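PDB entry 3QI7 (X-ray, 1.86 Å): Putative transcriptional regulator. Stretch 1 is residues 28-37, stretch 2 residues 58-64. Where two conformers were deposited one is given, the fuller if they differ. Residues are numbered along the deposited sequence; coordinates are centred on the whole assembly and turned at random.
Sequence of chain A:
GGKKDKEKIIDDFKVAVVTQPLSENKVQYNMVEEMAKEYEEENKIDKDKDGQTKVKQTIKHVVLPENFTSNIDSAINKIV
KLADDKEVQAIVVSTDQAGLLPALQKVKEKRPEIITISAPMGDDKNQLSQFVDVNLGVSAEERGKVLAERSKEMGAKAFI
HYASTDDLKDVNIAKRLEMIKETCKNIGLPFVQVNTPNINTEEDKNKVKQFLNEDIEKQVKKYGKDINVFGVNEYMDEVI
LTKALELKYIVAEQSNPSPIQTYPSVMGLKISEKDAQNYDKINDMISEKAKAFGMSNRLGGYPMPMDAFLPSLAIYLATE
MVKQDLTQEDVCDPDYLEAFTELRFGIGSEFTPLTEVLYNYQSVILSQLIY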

# COMPACT_ATOMS: atom_id res chain seq x y z
N GLN A 28 0.44 8.77 3.25
CA GLN A 28 -0.71 8.58 4.10
C GLN A 28 -1.23 9.92 4.64
O GLN A 28 -2.45 10.18 4.65
CB GLN A 28 -0.37 7.65 5.29
CG GLN A 28 -0.04 6.22 4.88
CD GLN A 28 1.47 5.97 4.74
OE1 GLN A 28 2.26 6.74 4.08
NE2 GLN A 28 1.89 4.91 5.37
N TYR A 29 -0.29 10.77 5.07
CA TYR A 29 -0.65 12.05 5.70
C TYR A 29 -1.38 12.96 4.71
O TYR A 29 -2.49 13.49 5.00
CB TYR A 29 0.60 12.72 6.25
CG TYR A 29 0.31 13.97 7.05
CD1 TYR A 29 -0.00 15.18 6.42
CD2 TYR A 29 0.35 13.95 8.44
CE1 TYR A 29 -0.30 16.31 7.14
CE2 TYR A 29 0.10 15.09 9.16
CZ TYR A 29 -0.23 16.27 8.51
OH TYR A 29 -0.49 17.40 9.26
N ASN A 30 -0.77 13.11 3.54
CA ASN A 30 -1.34 13.97 2.52
C ASN A 30 -2.62 13.42 1.88
O ASN A 30 -3.47 14.23 1.50
CB ASN A 30 -0.30 14.33 1.46
CG ASN A 30 0.72 15.36 1.96
OD1 ASN A 30 0.52 16.01 2.99
ND2 ASN A 30 1.80 15.55 1.20
N MSE A 31 -2.78 12.10 1.76
CA MSE A 31 -4.05 11.55 1.26
C MSE A 31 -5.20 11.89 2.21
O MSE A 31 -6.26 12.35 1.76
CB MSE A 31 -3.97 10.03 1.02
CG MSE A 31 -5.32 9.34 0.73
SE MSE A 31 -6.31 10.13 -0.77
CE MSE A 31 -4.86 10.07 -2.09
N VAL A 32 -5.00 11.68 3.51
CA VAL A 32 -6.00 12.07 4.52
C VAL A 32 -6.35 13.56 4.42
O VAL A 32 -7.53 13.96 4.46
CB VAL A 32 -5.51 11.69 5.94
CG1 VAL A 32 -6.44 12.21 6.99
CG2 VAL A 32 -5.37 10.15 6.09
N GLU A 33 -5.33 14.40 4.24
CA GLU A 33 -5.57 15.84 4.13
C GLU A 33 -6.40 16.16 2.90
O GLU A 33 -7.28 17.04 2.95
CB GLU A 33 -4.25 16.64 4.11
CG GLU A 33 -3.61 16.75 5.49
CD GLU A 33 -4.54 17.40 6.53
OE1 GLU A 33 -5.00 18.55 6.28
OE2 GLU A 33 -4.84 16.76 7.57
N GLU A 34 -6.10 15.46 1.80
CA GLU A 34 -6.83 15.60 0.56
C GLU A 34 -8.28 15.21 0.74
O GLU A 34 -9.19 15.91 0.30
CB GLU A 34 -6.18 14.77 -0.54
CG GLU A 34 -6.82 14.94 -1.89
CD GLU A 34 -5.94 14.41 -3.01
OE1 GLU A 34 -4.96 15.11 -3.37
OE2 GLU A 34 -6.24 13.31 -3.53
N MSE A 35 -8.52 14.10 1.42
CA MSE A 35 -9.89 13.65 1.63
C MSE A 35 -10.66 14.60 2.54
O MSE A 35 -11.85 14.84 2.35
CB MSE A 35 -9.90 12.25 2.22
CG MSE A 35 -9.21 11.18 1.34
SE MSE A 35 -10.49 10.36 0.13
CE MSE A 35 -11.56 9.38 1.39
N ALA A 36 -9.98 15.15 3.54
CA ALA A 36 -10.53 16.19 4.39
C ALA A 36 -11.06 17.38 3.59
O ALA A 36 -12.16 17.87 3.87
CB ALA A 36 -9.49 16.68 5.41
N LYS A 37 -10.26 17.85 2.64
CA LYS A 37 -10.63 18.97 1.79
C LYS A 37 -11.82 18.60 0.89
O LYS A 37 -12.75 19.37 0.75
CB LYS A 37 -9.43 19.46 0.98
CG LYS A 37 -9.64 20.76 0.25
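Stretch 2 58-64: TIKHVVL

Residues 28-37 form a continuous piece of a helix that begins earlier in the chain and runs on beyond it. The evidence is the unbroken i to i+4 ladder, from V32 N to Q28 O at 3.2 Å through to K37 N to E33 O at 3.1 Å, with phi between -70° and -54° and psi between -51° and -32°. Stretch 2 is extended: residues 58-63 are the end of a strand, with phi between -132° and -81° and psi between 105° and 159°, and L64 follows outside it.

The strand runs roughly against the helix. The N-to-C directions differ by 150°, the signed crossing angle is -150°, and the axes approach to 7.7 Å. The register follows this reversed sense: Y29 lies nearest V63, V32 nearest H61 and A36 nearest I59, with CA to CA separations of 8.5, 7.1 and 5.2 Å. The two backbones therefore draw together toward the A36 and I59 end. There a water joins them, donating to A36 O at 2.9 Å and accepting from I59 N at 3.0 Å.

Alternation along the strand selects the contacting side chains. The CA-to-CB bonds of I59, H61 and V63 point toward the helix, whereas those of K60 and V62 point away, and neither of the latter makes contact. I59 packs against V32, M35 and A36: its CD1 lies 3.4 Å from M35 CB and also 3.4 Å from the backbone atom A36 N, its CB is 4.1 Å from A36 CB, and its CG2 is 4.0 Å from V32 CG1.

H61, with 96 Å² covered, is the centre of the contact. V32 CG1 sits over one face of the H61 ring, 3.7 Å from the ring centroid and 13° off its normal, a CH-pi arrangement. E33 OE2 lies near the ring plane, where H61 ND1 donates a hydrogen bond to it of 2.7 Å at an N-H...O angle of 164°. H61 NE2 is satisfied elsewhere in the structure. The H61 edge is also directed at the face of the Y29 ring, with centroids 4.5 Å apart and planes at 54°; the closest atoms are H61 CE1 and Y29 CD2, at 3.4 Å. The t rotamer of Y29 (chi1 -174°) accompanies a side chain that starts sideways but ends nearer the strand, and its CE2 reaches V63 CG2 at 3.9 Å. In all, 379 Å² is buried, summed over both sides.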

# COMPACT_ATOMS: atom_id res chain seq x y z
N THR A 58 -17.10 15.17 8.21
CA THR A 58 -15.75 15.76 8.15
C THR A 58 -14.73 14.73 8.65
O THR A 58 -15.06 13.78 9.36
CB THR A 58 -15.59 17.06 9.04
OG1 THR A 58 -16.00 16.79 10.38
CG2 THR A 58 -16.36 18.28 8.49
N ILE A 59 -13.49 14.93 8.27
CA ILE A 59 -12.42 14.08 8.71
C ILE A 59 -11.68 14.78 9.84
O ILE A 59 -11.38 15.98 9.74
CB ILE A 59 -11.46 13.77 7.55
CG1 ILE A 59 -12.12 12.74 6.61
CG2 ILE A 59 -10.14 13.22 8.09
CD1 ILE A 59 -11.50 12.66 5.23
N LYS A 60 -11.46 14.06 10.94
CA LYS A 60 -10.58 14.55 11.98
C LYS A 60 -9.25 13.83 11.90
O LYS A 60 -9.13 12.65 12.30
CB LYS A 60 -11.20 14.32 13.38
CG LYS A 60 -10.36 14.89 14.54
CD LYS A 60 -11.18 14.91 15.83
CE LYS A 60 -10.61 15.87 16.89
NZ LYS A 60 -9.62 15.15 17.71
N HIS A 61 -8.25 14.54 11.39
CA HIS A 61 -6.92 13.97 11.25
C HIS A 61 -6.12 14.00 12.56
O HIS A 61 -5.72 15.05 13.05
CB HIS A 61 -6.16 14.69 10.14
CG HIS A 61 -4.90 13.99 9.71
ND1 HIS A 61 -4.05 14.52 8.76
CD2 HIS A 61 -4.35 12.82 10.10
CE1 HIS A 61 -3.04 13.69 8.57
NE2 HIS A 61 -3.18 12.66 9.38
N VAL A 62 -5.85 12.81 13.10
CA VAL A 62 -5.11 12.65 14.34
C VAL A 62 -3.69 12.20 14.00
O VAL A 62 -3.50 11.20 13.29
CB VAL A 62 -5.76 11.57 15.21
CG1 VAL A 62 -4.96 11.35 16.52
CG2 VAL A 62 -7.22 11.91 15.51
N VAL A 63 -2.69 12.94 14.49
CA VAL A 63 -1.30 12.70 14.14
C VAL A 63 -0.57 12.06 15.31
O VAL A 63 -0.52 12.61 16.40
CB VAL A 63 -0.61 13.98 13.72
CG1 VAL A 63 0.81 13.70 13.20
CG2 VAL A 63 -1.48 14.70 12.68
N LEU A 64 -0.02 10.88 15.08
CA LEU A 64 0.74 10.19 16.12
C LEU A 64 2.05 10.94 16.42
O LEU A 64 2.62 11.58 15.53
CB LEU A 64 1.07 8.76 15.68
CG LEU A 64 -0.07 7.77 15.50
CD1 LEU A 64 0.36 6.67 14.51
CD2 LEU A 64 -0.55 7.17 16.83
O HOH W 1 -13.27 17.24 6.44